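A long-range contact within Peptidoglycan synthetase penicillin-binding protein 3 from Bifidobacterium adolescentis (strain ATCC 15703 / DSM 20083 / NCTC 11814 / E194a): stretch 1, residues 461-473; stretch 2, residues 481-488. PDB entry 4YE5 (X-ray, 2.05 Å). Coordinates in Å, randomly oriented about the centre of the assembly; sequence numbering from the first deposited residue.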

# COMPACT_ATOMS: atom_id res chain seq x y z
N MSE A 461 28.52 -8.70 6.00
CA MSE A 461 27.25 -9.38 6.25
C MSE A 461 26.61 -9.87 4.94
O MSE A 461 26.00 -10.92 4.89
CB MSE A 461 26.28 -8.44 6.99
CG MSE A 461 26.66 -8.16 8.44
SE MSE A 461 26.83 -9.80 9.45
CE MSE A 461 25.05 -10.51 9.22
N LEU A 462 26.75 -9.09 3.88
CA LEU A 462 26.25 -9.50 2.57
C LEU A 462 26.98 -10.77 2.12
O LEU A 462 26.38 -11.72 1.59
CB LEU A 462 26.51 -8.37 1.56
CG LEU A 462 25.88 -8.46 0.17
CD1 LEU A 462 24.37 -8.47 0.27
CD2 LEU A 462 26.33 -7.26 -0.66
N ASN A 463 28.30 -10.78 2.32
CA ASN A 463 29.14 -11.93 2.05
C ASN A 463 28.68 -13.17 2.87
O ASN A 463 28.55 -14.27 2.33
CB ASN A 463 30.60 -11.56 2.37
CG ASN A 463 31.60 -12.62 1.94
OD1 ASN A 463 31.44 -13.81 2.23
ND2 ASN A 463 32.65 -12.19 1.25
N ALA A 464 28.41 -12.98 4.15
CA ALA A 464 27.92 -14.09 4.99
C ALA A 464 26.52 -14.54 4.56
O ALA A 464 26.20 -15.74 4.62
CB ALA A 464 27.94 -13.70 6.47
N MSE A 465 25.68 -13.59 4.13
CA MSE A 465 24.35 -13.93 3.61
C MSE A 465 24.41 -14.68 2.28
O MSE A 465 23.56 -15.52 1.98
CB MSE A 465 23.44 -12.69 3.48
CG MSE A 465 23.05 -12.07 4.82
SE MSE A 465 21.82 -10.59 4.56
CE MSE A 465 20.29 -11.62 3.85
N GLU A 466 25.42 -14.37 1.47
CA GLU A 466 25.61 -15.12 0.25
C GLU A 466 26.02 -16.57 0.58
O GLU A 466 25.55 -17.51 -0.07
CB GLU A 466 26.62 -14.43 -0.69
CG GLU A 466 26.98 -15.29 -1.89
CD GLU A 466 27.51 -14.51 -3.09
OE1 GLU A 466 27.83 -13.31 -2.94
OE2 GLU A 466 27.60 -15.11 -4.18
N SER A 467 26.87 -16.75 1.59
CA SER A 467 27.18 -18.11 2.06
C SER A 467 25.91 -18.77 2.61
O SER A 467 25.67 -19.96 2.38
CB SER A 467 28.29 -18.11 3.12
OG SER A 467 29.51 -17.66 2.55
N SER A 468 25.07 -17.99 3.30
CA SER A 468 23.80 -18.53 3.81
C SER A 468 22.88 -19.00 2.65
O SER A 468 22.25 -20.03 2.76
CB SER A 468 23.06 -17.50 4.70
OG SER A 468 23.88 -17.12 5.82
N ALA A 469 22.82 -18.24 1.55
CA ALA A 469 22.02 -18.64 0.37
C ALA A 469 22.57 -19.93 -0.27
O ALA A 469 21.82 -20.83 -0.64
CB ALA A 469 22.00 -17.52 -0.68
N GLU A 470 23.88 -20.00 -0.41
CA GLU A 470 24.50 -21.18 -1.02
C GLU A 470 24.23 -22.44 -0.21
O GLU A 470 24.21 -23.54 -0.75
CB GLU A 470 26.01 -20.97 -1.17
CG GLU A 470 26.36 -19.95 -2.23
CD GLU A 470 27.86 -19.84 -2.43
OE1 GLU A 470 28.59 -20.55 -1.71
OE2 GLU A 470 28.29 -19.05 -3.30
N HIS A 471 24.00 -22.29 1.09
CA HIS A 471 23.62 -23.42 1.93
C HIS A 471 22.36 -24.16 1.41
O HIS A 471 22.21 -25.36 1.63
CB HIS A 471 23.41 -22.94 3.38
CG HIS A 471 23.26 -24.05 4.37
ND1 HIS A 471 24.35 -24.72 4.89
CD2 HIS A 471 22.16 -24.61 4.93
CE1 HIS A 471 23.92 -25.65 5.74
NE2 HIS A 471 22.60 -25.60 5.78
N TYR A 472 21.49 -23.44 0.70
CA TYR A 472 20.24 -24.00 0.15
C TYR A 472 20.22 -24.09 -1.38
O TYR A 472 19.16 -24.25 -1.98
CB TYR A 472 19.03 -23.18 0.65
CG TYR A 472 18.93 -23.23 2.16
CD1 TYR A 472 18.81 -24.45 2.81
CD2 TYR A 472 19.00 -22.08 2.94
CE1 TYR A 472 18.73 -24.53 4.18
CE2 TYR A 472 18.93 -22.15 4.32
CZ TYR A 472 18.80 -23.37 4.93
OH TYR A 472 18.74 -23.47 6.29
N ASN A 473 21.39 -24.02 -2.01
CA ASN A 473 21.39 -23.90 -3.46
C ASN A 473 21.06 -25.20 -4.20
O ASN A 473 20.99 -25.21 -5.42
CB ASN A 473 22.67 -23.24 -4.01
CG ASN A 473 23.91 -24.10 -3.86
OD1 ASN A 473 23.83 -25.23 -3.38
ND2 ASN A 473 25.06 -23.58 -4.28
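Stretch 2 (481-488) YRMAAKSG

Stretch 1 continues a helix that begins earlier in the chain, and a type I beta turn spans Glu470 to Asn473. Stretch 2 enters as an extended segment, with phi/psi of -81/140° at Arg482 and -122/148° at Met483, and becomes a strand from Ala484 to Gly488 that continues beyond the stretch. The strand crosses the helix obliquely: the N-to-C directions of the two axes make an angle of 64°, with a signed crossing angle of the same value, and the axes approach to 5.3 Å. So close a packing is reflected in the backbones, where the CA atoms of Glu466 and Ala484 lie 3.8 Å apart and those of Ala469 and Ala485 4.9 Å apart. Farther along the strand, the CA atoms of Ser468 and Lys486 are separated by 6.1 Å.

One main-chain hydrogen bond joins the two elements, from Ala485 N to Met465 O (3.0 Å, with an N-H...O angle of 164°). Because Met465 O also accepts the helical bond from Ala469 N at 2.9 Å, the strand is attached without breaking the helix. Two CA-H...O contacts lie just before this bond along stretch 2, Ala484 CA to Met465 O at 3.6 Å and Glu466 CA to Met483 O at 3.4 Å.

Small side chains line the close approach. Ala484 CB packs against Leu462 CD1 at 3.7 Å and against Met465 CB at 3.8 Å. Ala469, whose CA-to-CB bond points toward stretch 2, places its CB 3.2 Å from Met483 O, 4.2 Å from Met483 CB and 4.1 Å from Ala485 CB. The CA-to-CB bond of selenomethionine Met465 also points toward stretch 2, and its CE reaches to 3.8 Å from Lys486 N.

The polar anchor lies just before the strand. The CA-to-CB bond of Glu466 points sideways relative to stretch 2, but its t, t side chain brings the carboxylate to the guanidinium of Arg482, forming a salt bridge with two hydrogen bonds: Arg482 NE to Glu466 OE2 at 2.7 Å and Arg482 NH2 to Glu466 OE1 at 3.0 Å. Glu466 OE2 lies near the guanidinium plane, at its edge.

Toward the other end of the contact, Ser468 CB comes within 3.2 Å of Ala485 O, while Ser468 OG donates back into its own helix, to Ala464 O at 3.0 Å. Beyond it, Tyr472 CE2 lies 3.5 Å from Ser487 OG, which approaches the ring obliquely. Together the two stretches bury 536 Å², summed over both sides.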

# COMPACT_ATOMS: atom_id res chain seq x y z
N TYR A 481 22.53 -15.99 -11.44
CA TYR A 481 22.59 -14.89 -10.48
C TYR A 481 22.98 -15.32 -9.08
O TYR A 481 22.47 -16.31 -8.55
CB TYR A 481 21.25 -14.14 -10.44
CG TYR A 481 20.87 -13.56 -11.79
CD1 TYR A 481 20.18 -14.32 -12.73
CD2 TYR A 481 21.23 -12.26 -12.14
CE1 TYR A 481 19.84 -13.80 -13.97
CE2 TYR A 481 20.89 -11.74 -13.39
CZ TYR A 481 20.21 -12.51 -14.30
OH TYR A 481 19.87 -11.99 -15.54
N ARG A 482 23.87 -14.55 -8.46
CA ARG A 482 24.24 -14.78 -7.06
C ARG A 482 23.19 -14.17 -6.15
O ARG A 482 22.69 -13.08 -6.45
CB ARG A 482 25.62 -14.17 -6.79
CG ARG A 482 26.73 -14.91 -7.54
CD ARG A 482 28.03 -14.12 -7.59
NE ARG A 482 28.48 -13.64 -6.29
CZ ARG A 482 29.49 -12.79 -6.13
NH1 ARG A 482 30.17 -12.35 -7.18
NH2 ARG A 482 29.84 -12.40 -4.91
N MSE A 483 22.85 -14.86 -5.05
CA MSE A 483 21.88 -14.35 -4.07
C MSE A 483 22.51 -14.27 -2.69
O MSE A 483 23.35 -15.08 -2.34
CB MSE A 483 20.66 -15.29 -3.96
CG MSE A 483 19.68 -15.21 -5.15
SE MSE A 483 18.13 -16.40 -4.94
CE MSE A 483 19.00 -18.03 -5.36
N ALA A 484 22.06 -13.29 -1.91
CA ALA A 484 22.43 -13.22 -0.51
C ALA A 484 21.10 -13.31 0.22
O ALA A 484 20.21 -12.49 -0.01
CB ALA A 484 23.11 -11.91 -0.18
N ALA A 485 20.96 -14.30 1.10
CA ALA A 485 19.65 -14.53 1.69
C ALA A 485 19.72 -15.15 3.06
O ALA A 485 20.74 -15.73 3.42
CB ALA A 485 18.83 -15.44 0.76
N LYS A 486 18.63 -15.07 3.80
CA LYS A 486 18.49 -15.81 5.05
C LYS A 486 17.11 -16.42 5.14
O LYS A 486 16.14 -15.81 4.70
CB LYS A 486 18.72 -14.91 6.27
CG LYS A 486 20.13 -14.98 6.87
CD LYS A 486 20.53 -16.37 7.39
CE LYS A 486 19.85 -16.66 8.72
NZ LYS A 486 19.85 -18.11 9.08
N SER A 487 17.02 -17.60 5.75
CA SER A 487 15.74 -18.24 6.04
C SER A 487 15.42 -18.23 7.53
O SER A 487 16.32 -18.09 8.37
CB SER A 487 15.78 -19.70 5.62
OG SER A 487 16.77 -20.38 6.37
N GLY A 488 14.14 -18.43 7.87
CA GLY A 488 13.73 -18.59 9.25
C GLY A 488 12.39 -19.31 9.37
O GLY A 488 11.72 -19.54 8.36